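Local coordinates for glutathione s-transferase protein (Ralstonia solanacearum, PDB 3TOU) that binds glutathione and, as its family suggests, probably conjugates it through its thiol to electrophilic substrates, at residues A[50-55]-A[66-71]; A[107-112]-A[124-129]; A[165-170]-A[187-192]. All coordinates share one frame; numbering follows the deposited sequence.

Contact 1 of 3, residues A[50-55]-A[66-71]; sequences KVPCLV and RVIAEY. With GSH (glutathione), chain C.
Part of the glutathione site of the thioredoxin-like domain is built here from strand 53-55, the cis-proline turn that leads into it, and helix 65-74, against which the strand packs. Ile68 is the helix residue most engaged with the strand. Its CG1 stands anti to the carbonyl carbon (chi1 -63°), which sends CD1 to the strand backbone, 3.7 Å from Pro52 O and close to Leu54 N, while CB of Pro52 lies obliquely beside the same methyl at 4.1 Å. The other branch, CG2, meets Leu54 CD2 at 3.8 Å. That leucine methyl continues to the edge of the Tyr71 ring, near its plane, where CD2 of Leu54 and CD2 of Tyr71 are 4.2 Å apart. Branched aliphatic side chains suit this seam, since no hydrogen bond joins these two segments and the contact rests on apolar side chains.

Polar work is done just before the strand. Val51 offers both backbone groups to the tripeptide: its N donates to glutathione O2 over 2.8 Å at 161°, and its O receives glutathione N2 over 3.0 Å. In one of its two modelled positions the Lys50 chain bends at its last torsion and NZ reaches two glutathione oxygens, O32 of the glycyl carboxylate at 2.7 Å and OE1. Ser65 and Asp64 bind the same ligand, and Arg128 and Lys132 of the second subunit complete the site. A cis proline that turns the preceding valine's backbone toward the peptide of glutathione is the hallmark of the thioredoxin fold's glutathione site.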
loop_
_atom_site.group_PDB
_atom_site.type_symbol
_atom_site.label_atom_id
_atom_site.label_comp_id
_atom_site.label_asym_id
_atom_site.label_seq_id
_atom_site.Cartn_x
_atom_site.Cartn_y
_atom_site.Cartn_z
ATOM N N LYS A 50 -3.177 -11.919 -0.124
ATOM C CA LYS A 50 -1.895 -11.422 -0.606
ATOM C C LYS A 50 -0.754 -11.771 0.337
ATOM O O LYS A 50 -0.970 -11.995 1.515
ATOM C CB LYS A 50 -1.946 -9.901 -0.787
ATOM C CG LYS A 50 -2.680 -9.478 -2.054
ATOM C CD LYS A 50 -3.001 -7.994 -2.041
ATOM C CE LYS A 50 -3.701 -7.605 -3.337
ATOM N NZ LYS A 50 -2.775 -7.744 -4.498
ATOM N N VAL A 51 0.463 -11.807 -0.208
ATOM C CA VAL A 51 1.667 -11.933 0.607
ATOM C C VAL A 51 2.458 -10.617 0.520
ATOM O O VAL A 51 2.416 -9.948 -0.518
ATOM C CB VAL A 51 2.546 -13.134 0.187
ATOM C CG1 VAL A 51 1.888 -14.443 0.649
ATOM C CG2 VAL A 51 2.798 -13.136 -1.333
ATOM N N PRO A 52 3.197 -10.248 1.586
ATOM C CA PRO A 52 3.437 -10.986 2.832
ATOM C C PRO A 52 2.294 -10.918 3.844
ATOM O O PRO A 52 1.520 -9.960 3.868
ATOM C CB PRO A 52 4.680 -10.311 3.405
ATOM C CG PRO A 52 4.574 -8.884 2.892
ATOM C CD PRO A 52 4.008 -9.014 1.512
ATOM N N CYS A 53 2.231 -11.949 4.673
ATOM C CA CYS A 53 1.338 -11.998 5.810
ATOM C C CYS A 53 2.142 -12.591 6.974
ATOM O O CYS A 53 2.759 -13.655 6.844
ATOM C CB CYS A 53 0.109 -12.855 5.489
ATOM S SG CYS A 53 -1.079 -12.899 6.862
ATOM N N LEU A 54 2.192 -11.864 8.081
ATOM C CA LEU A 54 2.949 -12.302 9.263
ATOM C C LEU A 54 1.971 -12.915 10.255
ATOM O O LEU A 54 0.980 -12.292 10.601
ATOM C CB LEU A 54 3.681 -11.117 9.902
ATOM C CG LEU A 54 4.632 -11.370 11.088
ATOM C CD1 LEU A 54 5.846 -12.192 10.667
ATOM C CD2 LEU A 54 5.095 -10.054 11.685
ATOM N N VAL A 55 2.253 -14.140 10.688
ATOM C CA VAL A 55 1.369 -14.848 11.618
ATOM C C VAL A 55 2.092 -15.051 12.947
ATOM O O VAL A 55 3.229 -15.548 12.994
ATOM C CB VAL A 55 0.873 -16.196 11.049
ATOM C CG1 VAL A 55 -0.233 -16.784 11.926
ATOM C CG2 VAL A 55 0.355 -16.023 9.614
ATOM N N ARG A 66 3.689 -2.780 4.589
ATOM C CA ARG A 66 4.016 -1.542 5.323
ATOM C C ARG A 66 3.718 -1.689 6.807
ATOM O O ARG A 66 4.502 -1.239 7.655
ATOM C CB ARG A 66 3.212 -0.367 4.793
ATOM C CG ARG A 66 3.492 -0.020 3.373
ATOM C CD ARG A 66 2.972 1.377 3.122
ATOM N NE ARG A 66 2.851 1.616 1.698
ATOM C CZ ARG A 66 2.279 2.685 1.162
ATOM N NH1 ARG A 66 1.784 3.650 1.943
ATOM N NH2 ARG A 66 2.216 2.777 -0.170
ATOM N N VAL A 67 2.592 -2.337 7.111
ATOM C CA VAL A 67 2.192 -2.549 8.498
ATOM C C VAL A 67 3.172 -3.499 9.201
ATOM O O VAL A 67 3.569 -3.260 10.352
ATOM C CB VAL A 67 0.746 -3.120 8.568
ATOM C CG1 VAL A 67 0.329 -3.398 10.024
ATOM C CG2 VAL A 67 -0.256 -2.135 7.913
ATOM N N ILE A 68 3.549 -4.565 8.499
ATOM C CA ILE A 68 4.492 -5.564 9.038
ATOM C C ILE A 68 5.861 -4.914 9.304
ATOM O O ILE A 68 6.429 -5.088 10.387
ATOM C CB ILE A 68 4.628 -6.796 8.116
ATOM C CG1 ILE A 68 3.287 -7.548 7.988
ATOM C CG2 ILE A 68 5.709 -7.775 8.649
ATOM C CD1 ILE A 68 3.200 -8.426 6.733
ATOM N N ALA A 69 6.370 -4.160 8.326
ATOM C CA ALA A 69 7.668 -3.483 8.465
ATOM C C ALA A 69 7.655 -2.519 9.642
ATOM O O ALA A 69 8.632 -2.451 10.410
ATOM C CB ALA A 69 8.045 -2.739 7.172
ATOM N N GLU A 70 6.559 -1.770 9.780
ATOM C CA GLU A 70 6.412 -0.823 10.888
ATOM C C GLU A 70 6.414 -1.528 12.246
ATOM O O GLU A 70 7.129 -1.118 13.172
ATOM C CB GLU A 70 5.139 0.012 10.710
ATOM C CG GLU A 70 4.944 1.069 11.812
ATOM C CD GLU A 70 3.684 1.895 11.621
ATOM O OE1 GLU A 70 2.771 1.433 10.901
ATOM O OE2 GLU A 70 3.608 3.002 12.202
ATOM N N TYR A 71 5.612 -2.583 12.350
ATOM C CA TYR A 71 5.562 -3.403 13.556
ATOM C C TYR A 71 6.946 -3.968 13.885
ATOM O O TYR A 71 7.394 -3.893 15.039
ATOM C CB TYR A 71 4.555 -4.532 13.366
ATOM C CG TYR A 71 4.497 -5.491 14.533
ATOM C CD1 TYR A 71 4.126 -5.041 15.807
ATOM C CD2 TYR A 71 4.826 -6.829 14.366
ATOM C CE1 TYR A 71 4.071 -5.910 16.885
ATOM C CE2 TYR A 71 4.769 -7.711 15.443
ATOM C CZ TYR A 71 4.397 -7.241 16.693
ATOM O OH TYR A 71 4.352 -8.110 17.756
HETATM N N1 GSH C . -0.212 -3.836 -0.496
HETATM C CA1 GSH C . 0.475 -5.133 -0.432
HETATM C C1 GSH C . 1.749 -5.049 0.376
HETATM O O11 GSH C . 2.123 -6.048 1.040
HETATM O O12 GSH C . 2.418 -3.997 0.425
HETATM C CB1 GSH C . 0.748 -5.699 -1.827
HETATM C CG1 GSH C . 1.008 -7.212 -1.742
HETATM C CD1 GSH C . 0.893 -7.916 -3.080
HETATM O OE1 GSH C . 0.149 -7.344 -4.128
HETATM N N2 GSH C . 1.508 -9.095 -3.193
HETATM C CA2 GSH C . 1.309 -9.952 -4.359
HETATM C C2 GSH C . 0.081 -10.774 -4.166
HETATM O O2 GSH C . 0.103 -11.533 -3.010
HETATM C CB2 GSH C . 2.456 -10.956 -4.508
HETATM S SG2 GSH C . 3.992 -10.091 -4.906
HETATM N N3 GSH C . -0.923 -10.764 -5.047
HETATM C CA3 GSH C . -1.942 -11.809 -5.040
HETATM C C3 GSH C . -3.326 -11.306 -5.348
HETATM O O31 GSH C . -4.287 -12.092 -5.473
HETATM O O32 GSH C . -3.532 -10.100 -5.496
#

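Contact 2 of 3, residues A[107-112]-A[124-129]; sequences VALRVE and SWITRQ. With GSH (glutathione), chain E.
Leu109 lies alongside Gln129, running in the contrary sense, its CG 3.8 Å from Gln129 CB, and sets its CD2 methyl against the neighbouring turn, 3.7 Å from Ile126 O and near Ile126 CG2. Ala108, whose small side chain suits a close approach, places CB 3.9 Å from Gln129 CG. The segments 107-112 and 124-129 run nearly antiparallel (157°).

Nearer the helix ends the contact becomes polar. Glu112, bent at its second torsion (chi2 76°), lays CG across Ile126 CG1 at about a right angle and brings OE1 obliquely to Trp125 CD1 at 3.3 Å, with the carboxylate and indole planes 42° apart. Its OE2 accepts from the backbone N of Ser122 and also pairs with Arg116 of the second subunit. The indole N-H is satisfied by a water: Trp125 NE1 donates to it over 2.9 Å, and the water donates in turn to Ala108 O over 2.6 Å. Over one face of the indole, toward its rim, sits Gln129 OE1.

Arg128, extended from CG to NE, carries its guanidinium to a different side of its helix. NE and NH2 both donate to O32 of a glutathione held chiefly by the second subunit, each over 2.8 Å. Apolar contacts and one water bridge thus join the two helices, while the charge of Arg128 probably steadies the ligand's carboxylate across the dimer interface.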
loop_
_atom_site.group_PDB
_atom_site.type_symbol
_atom_site.label_atom_id
_atom_site.label_comp_id
_atom_site.label_asym_id
_atom_site.label_seq_id
_atom_site.Cartn_x
_atom_site.Cartn_y
_atom_site.Cartn_z
ATOM N N VAL A 107 4.599 -4.987 -10.658
ATOM C CA VAL A 107 3.781 -6.169 -10.366
ATOM C C VAL A 107 2.526 -6.212 -11.241
ATOM O O VAL A 107 2.145 -7.295 -11.711
ATOM C CB VAL A 107 3.424 -6.284 -8.841
ATOM C CG1 VAL A 107 2.308 -7.300 -8.596
ATOM C CG2 VAL A 107 4.667 -6.641 -8.039
ATOM N N ALA A 108 1.899 -5.052 -11.488
ATOM C CA ALA A 108 0.774 -4.987 -12.453
ATOM C C ALA A 108 1.185 -5.540 -13.831
ATOM O O ALA A 108 0.399 -6.227 -14.497
ATOM C CB ALA A 108 0.254 -3.559 -12.592
ATOM N N LEU A 109 2.415 -5.230 -14.252
ATOM C CA LEU A 109 2.967 -5.778 -15.513
ATOM C C LEU A 109 3.137 -7.289 -15.461
ATOM O O LEU A 109 2.850 -7.975 -16.449
ATOM C CB LEU A 109 4.290 -5.088 -15.894
ATOM C CG LEU A 109 4.160 -3.624 -16.319
ATOM C CD1 LEU A 109 5.523 -2.933 -16.300
ATOM C CD2 LEU A 109 3.518 -3.486 -17.691
ATOM N N ARG A 110 3.586 -7.815 -14.320
ATOM C CA ARG A 110 3.738 -9.267 -14.143
ATOM C C ARG A 110 2.362 -9.952 -14.222
ATOM O O ARG A 110 2.215 -11.015 -14.836
ATOM C CB ARG A 110 4.451 -9.582 -12.815
ATOM C CG ARG A 110 4.495 -11.068 -12.391
ATOM C CD ARG A 110 5.474 -11.900 -13.218
ATOM N NE ARG A 110 5.459 -13.287 -12.755
ATOM C CZ ARG A 110 6.149 -14.291 -13.292
ATOM N NH1 ARG A 110 6.958 -14.092 -14.328
ATOM N NH2 ARG A 110 6.032 -15.509 -12.774
ATOM N N VAL A 111 1.354 -9.312 -13.628
ATOM C CA VAL A 111 -0.032 -9.822 -13.648
ATOM C C VAL A 111 -0.603 -9.784 -15.061
ATOM O O VAL A 111 -1.264 -10.722 -15.488
ATOM C CB VAL A 111 -0.926 -9.039 -12.645
ATOM C CG1 VAL A 111 -2.417 -9.250 -12.907
ATOM C CG2 VAL A 111 -0.555 -9.430 -11.222
ATOM N N GLU A 112 -0.300 -8.721 -15.796
ATOM C CA GLU A 112 -0.697 -8.624 -17.202
ATOM C C GLU A 112 -0.106 -9.776 -18.031
ATOM O O GLU A 112 -0.753 -10.264 -18.953
ATOM C CB GLU A 112 -0.299 -7.256 -17.771
ATOM C CG GLU A 112 -0.882 -6.913 -19.153
ATOM C CD GLU A 112 -2.344 -6.510 -19.125
ATOM O OE1 GLU A 112 -2.920 -6.312 -18.035
ATOM O OE2 GLU A 112 -2.929 -6.383 -20.214
ATOM N N SER A 124 -2.278 -0.260 -23.913
ATOM C CA SER A 124 -2.444 0.996 -23.175
ATOM C C SER A 124 -2.182 0.834 -21.666
ATOM O O SER A 124 -1.578 1.703 -21.034
ATOM C CB SER A 124 -3.832 1.592 -23.412
ATOM O OG SER A 124 -4.853 0.689 -23.019
ATOM N N TRP A 125 -2.615 -0.285 -21.098
ATOM C CA TRP A 125 -2.374 -0.554 -19.672
ATOM C C TRP A 125 -0.891 -0.792 -19.397
ATOM O O TRP A 125 -0.347 -0.317 -18.375
ATOM C CB TRP A 125 -3.211 -1.743 -19.218
ATOM C CG TRP A 125 -3.071 -2.113 -17.763
ATOM C CD1 TRP A 125 -2.412 -3.195 -17.261
ATOM C CD2 TRP A 125 -3.617 -1.417 -16.636
ATOM N NE1 TRP A 125 -2.509 -3.219 -15.891
ATOM C CE2 TRP A 125 -3.244 -2.141 -15.480
ATOM C CE3 TRP A 125 -4.377 -0.250 -16.486
ATOM C CZ2 TRP A 125 -3.606 -1.735 -14.192
ATOM C CZ3 TRP A 125 -4.739 0.147 -15.204
ATOM C CH2 TRP A 125 -4.355 -0.594 -14.077
ATOM N N ILE A 126 -0.253 -1.508 -20.321
ATOM C CA ILE A 126 1.182 -1.812 -20.259
ATOM C C ILE A 126 1.999 -0.509 -20.307
ATOM O O ILE A 126 2.908 -0.318 -19.502
ATOM C CB ILE A 126 1.602 -2.814 -21.377
ATOM C CG1 ILE A 126 1.030 -4.207 -21.085
ATOM C CG2 ILE A 126 3.111 -2.937 -21.491
ATOM C CD1 ILE A 126 1.002 -5.126 -22.317
ATOM N N THR A 127 1.634 0.380 -21.232
ATOM C CA THR A 127 2.253 1.694 -21.389
ATOM C C THR A 127 2.109 2.536 -20.116
ATOM O O THR A 127 3.070 3.173 -19.672
ATOM C CB THR A 127 1.645 2.429 -22.617
ATOM O OG1 THR A 127 1.872 1.623 -23.781
ATOM C CG2 THR A 127 2.268 3.800 -22.824
ATOM N N ARG A 128 0.910 2.509 -19.544
ATOM C CA ARG A 128 0.599 3.271 -18.338
ATOM C C ARG A 128 1.492 2.847 -17.168
ATOM O O ARG A 128 2.046 3.707 -16.460
ATOM C CB ARG A 128 -0.869 3.103 -17.980
ATOM C CG ARG A 128 -1.271 3.809 -16.718
ATOM C CD ARG A 128 -2.736 3.570 -16.425
ATOM N NE ARG A 128 -3.235 4.697 -15.663
ATOM C CZ ARG A 128 -3.762 5.798 -16.192
ATOM N NH1 ARG A 128 -3.935 5.920 -17.501
ATOM N NH2 ARG A 128 -4.157 6.760 -15.388
ATOM N N GLN A 129 1.640 1.537 -16.979
ATOM C CA GLN A 129 2.481 1.039 -15.893
ATOM C C GLN A 129 3.959 1.375 -16.122
ATOM O O GLN A 129 4.658 1.790 -15.192
ATOM C CB GLN A 129 2.251 -0.453 -15.637
ATOM C CG GLN A 129 0.779 -0.832 -15.336
ATOM C CD GLN A 129 0.085 0.077 -14.329
ATOM O OE1 GLN A 129 -1.060 0.500 -14.540
ATOM N NE2 GLN A 129 0.761 0.373 -13.228
HETATM N N1 GSH E . -2.108 3.458 -2.838
HETATM C CA1 GSH E . -2.824 4.651 -3.309
HETATM C C1 GSH E . -3.424 5.383 -2.129
HETATM O O11 GSH E . -3.718 4.761 -1.083
HETATM O O12 GSH E . -3.618 6.629 -2.146
HETATM C CB1 GSH E . -3.890 4.256 -4.343
HETATM C CG1 GSH E . -4.428 5.527 -5.005
HETATM C CD1 GSH E . -5.136 5.224 -6.312
HETATM O OE1 GSH E . -4.831 4.045 -6.979
HETATM N N2 GSH E . -6.031 6.108 -6.770
HETATM C CA2 GSH E . -6.675 5.967 -8.077
HETATM C C2 GSH E . -5.740 6.395 -9.151
HETATM O O2 GSH E . -5.181 7.654 -8.981
HETATM C CB2 GSH E . -7.878 6.905 -8.185
HETATM S SG2 GSH E . -9.198 6.278 -7.130
HETATM N N3 GSH E . -5.503 5.597 -10.205
HETATM C CA3 GSH E . -4.832 6.140 -11.376
HETATM C C3 GSH E . -3.763 5.246 -11.937
HETATM O O31 GSH E . -3.429 4.216 -11.337
HETATM O O32 GSH E . -3.217 5.531 -13.019
HETATM O O HOH W 1 -2.145 -5.750 -14.472
#

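Contact 3 of 3, residues A[165-170]-A[187-192]; sequences ALAYLD and AFYTRI. With ACT (acetate ion), chain D.
Apolar contacts make up most of this crossing, in which segments 165-170 and 187-192, on helices 157-172 and 183-193, cross at 97° with their axes 11.1 Å apart at closest approach. Tyr189 is the central side chain. With its ring carbon anti to the backbone N (chi1 -174°), the ring reaches over the partner helix: CD1 comes obliquely to Leu166 CB at 4.1 Å, and CE1 lies 3.9 Å from Ala167 CB. The small alanine suits its place, because the phenol comes down onto this turn and ends with OH 3.3 Å from Ala167 CB. Leu166 lies alongside the tyrosine, pointing the other way, and sends CD1 obliquely to Phe188 CD2, 4.1 Å away; a flexible branched chain can touch two aromatic residues. Leu137 and Trp178 also pack on Leu166, and Leu144 on Phe188, so helices 123-144 and 178-181 lie against the crossing.

Polar contacts gather at the end of the phenol. A water joins Tyr189 OH to Asp170 OD2, lying 2.7 Å from the hydroxyl and donating to the carboxylate oxygen. Asp170 and Tyr189 approach each other from their own helices with their flat groups 88° apart, and OD2 stays 3.8 Å from Tyr189 CE2. The strongest partner of the aspartate is Arg179, which forms a salt bridge with OD2; this probably keeps the carboxylate ionised and fixes it to receive the water.

On another side of helix 157-172, Tyr168 OH donates to OXT of an acetate, probably from the crystallisation liquor; OXT lies at the ring edge, in its plane, and Arg172 also binds the ion. A core of crossed helices joined by aromatic and aliphatic side chains is typical of the all-helical C-terminal domain of glutathione transferases.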
loop_
_atom_site.group_PDB
_atom_site.type_symbol
_atom_site.label_atom_id
_atom_site.label_comp_id
_atom_site.label_asym_id
_atom_site.label_seq_id
_atom_site.Cartn_x
_atom_site.Cartn_y
_atom_site.Cartn_z
ATOM N N ALA A 165 12.754 -2.356 -4.765
ATOM C CA ALA A 165 12.186 -1.925 -6.053
ATOM C C ALA A 165 13.178 -2.010 -7.220
ATOM O O ALA A 165 12.840 -2.542 -8.277
ATOM C CB ALA A 165 11.596 -0.521 -5.958
ATOM N N LEU A 166 14.392 -1.486 -7.033
ATOM C CA LEU A 166 15.407 -1.555 -8.093
ATOM C C LEU A 166 15.769 -3.005 -8.404
ATOM O O LEU A 166 15.855 -3.386 -9.574
ATOM C CB LEU A 166 16.668 -0.763 -7.715
ATOM C CG LEU A 166 16.442 0.729 -7.447
ATOM C CD1 LEU A 166 17.723 1.402 -6.995
ATOM C CD2 LEU A 166 15.888 1.434 -8.660
ATOM N N ALA A 167 15.939 -3.814 -7.355
ATOM C CA ALA A 167 16.227 -5.249 -7.517
ATOM C C ALA A 167 15.107 -5.973 -8.249
ATOM O O ALA A 167 15.356 -6.883 -9.036
ATOM C CB ALA A 167 16.435 -5.907 -6.172
ATOM N N TYR A 168 13.869 -5.572 -7.976
ATOM C CA TYR A 168 12.730 -6.182 -8.637
ATOM C C TYR A 168 12.702 -5.868 -10.137
ATOM O O TYR A 168 12.355 -6.733 -10.948
ATOM C CB TYR A 168 11.414 -5.814 -7.948
ATOM C CG TYR A 168 10.241 -6.590 -8.498
ATOM C CD1 TYR A 168 10.111 -7.956 -8.245
ATOM C CD2 TYR A 168 9.290 -5.969 -9.307
ATOM C CE1 TYR A 168 9.046 -8.682 -8.777
ATOM C CE2 TYR A 168 8.225 -6.678 -9.832
ATOM C CZ TYR A 168 8.108 -8.030 -9.567
ATOM O OH TYR A 168 7.031 -8.721 -10.106
ATOM N N LEU A 169 13.075 -4.641 -10.502
ATOM C CA LEU A 169 13.246 -4.298 -11.916
ATOM C C LEU A 169 14.319 -5.168 -12.587
ATOM O O LEU A 169 14.098 -5.661 -13.689
ATOM C CB LEU A 169 13.568 -2.812 -12.096
ATOM C CG LEU A 169 12.442 -1.836 -11.736
ATOM C CD1 LEU A 169 12.923 -0.400 -11.996
ATOM C CD2 LEU A 169 11.163 -2.146 -12.551
ATOM N N ASP A 170 15.457 -5.383 -11.922
ATOM C CA ASP A 170 16.512 -6.253 -12.471
ATOM C C ASP A 170 15.997 -7.670 -12.745
ATOM O O ASP A 170 16.365 -8.307 -13.725
ATOM C CB ASP A 170 17.689 -6.371 -11.495
ATOM C CG ASP A 170 18.614 -5.179 -11.526
ATOM O OD1 ASP A 170 18.447 -4.278 -12.375
ATOM O OD2 ASP A 170 19.515 -5.156 -10.666
ATOM N N ALA A 187 24.786 3.700 -8.282
ATOM C CA ALA A 187 25.728 3.749 -7.167
ATOM C C ALA A 187 25.066 3.339 -5.851
ATOM O O ALA A 187 25.641 2.567 -5.073
ATOM C CB ALA A 187 26.332 5.144 -7.042
ATOM N N PHE A 188 23.854 3.852 -5.622
ATOM C CA PHE A 188 23.068 3.501 -4.442
ATOM C C PHE A 188 22.876 1.990 -4.344
ATOM O O PHE A 188 23.065 1.388 -3.269
ATOM C CB PHE A 188 21.702 4.193 -4.491
ATOM C CG PHE A 188 20.737 3.710 -3.437
ATOM C CD1 PHE A 188 20.744 4.273 -2.158
ATOM C CD2 PHE A 188 19.825 2.686 -3.726
ATOM C CE1 PHE A 188 19.850 3.823 -1.180
ATOM C CE2 PHE A 188 18.936 2.214 -2.744
ATOM C CZ PHE A 188 18.948 2.793 -1.478
ATOM N N TYR A 189 22.487 1.384 -5.460
ATOM C CA TYR A 189 22.171 -0.029 -5.461
ATOM C C TYR A 189 23.418 -0.884 -5.256
ATOM O O TYR A 189 23.364 -1.875 -4.537
ATOM C CB TYR A 189 21.422 -0.429 -6.725
ATOM C CG TYR A 189 20.971 -1.859 -6.678
ATOM C CD1 TYR A 189 19.954 -2.255 -5.807
ATOM C CD2 TYR A 189 21.582 -2.830 -7.479
ATOM C CE1 TYR A 189 19.540 -3.577 -5.751
ATOM C CE2 TYR A 189 21.186 -4.162 -7.421
ATOM C CZ TYR A 189 20.152 -4.524 -6.565
ATOM O OH TYR A 189 19.747 -5.824 -6.492
ATOM N N THR A 190 24.540 -0.473 -5.855
ATOM C CA THR A 190 25.833 -1.131 -5.622
ATOM C C THR A 190 26.167 -1.174 -4.120
ATOM O O THR A 190 26.659 -2.191 -3.616
ATOM C CB THR A 190 26.961 -0.430 -6.463
ATOM O OG1 THR A 190 26.731 -0.675 -7.858
ATOM C CG2 THR A 190 28.360 -0.936 -6.093
ATOM N N ARG A 191 25.864 -0.090 -3.407
ATOM C CA ARG A 191 26.095 -0.023 -1.956
ATOM C C ARG A 191 25.134 -0.895 -1.141
ATOM O O ARG A 191 25.542 -1.495 -0.142
ATOM C CB ARG A 191 26.001 1.410 -1.449
ATOM C CG ARG A 191 27.091 2.354 -1.972
ATOM C CD ARG A 191 27.109 3.670 -1.194
ATOM N NE ARG A 191 25.872 4.456 -1.282
ATOM C CZ ARG A 191 25.555 5.282 -2.284
ATOM N NH1 ARG A 191 26.366 5.424 -3.322
ATOM N NH2 ARG A 191 24.409 5.964 -2.260
ATOM N N ILE A 192 23.866 -0.950 -1.545
ATOM C CA ILE A 192 22.876 -1.682 -0.742
ATOM C C ILE A 192 22.832 -3.183 -1.038
ATOM O O ILE A 192 22.542 -3.972 -0.142
ATOM C CB ILE A 192 21.458 -1.023 -0.799
ATOM C CG1 ILE A 192 20.713 -1.264 0.530
ATOM C CG2 ILE A 192 20.667 -1.479 -2.033
ATOM C CD1 ILE A 192 19.427 -0.482 0.675
HETATM C C ACT D . 6.393 -11.794 -9.048
HETATM O O ACT D . 6.168 -13.010 -9.206
HETATM O OXT ACT D . 7.147 -11.258 -9.884
HETATM C CH3 ACT D . 5.793 -11.026 -7.916
HETATM O O HOH W 2 19.848 -7.062 -8.855
#

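How the contacts relate
The three contacts follow one another along the chain without overlap. Contact 1 belongs to the thioredoxin-like N-terminal domain, whereas contacts 2 and 3 lie in the helical C-terminal domain. Their centres are 21 to 24 Å apart. Contacts 1 and 2 do not touch within the chain, yet both reach the second subunit, and residues from contact 1 of one subunit and contact 2 of the other hold the same glutathione; the dimer therefore completes each site. Contact 3 lies across the chain's centre from contact 1 and away from the annotated sites, but it meets contact 2 where Tyr168 packs on Val107 and Arg110, linking helix 157-172 to helix 86-114.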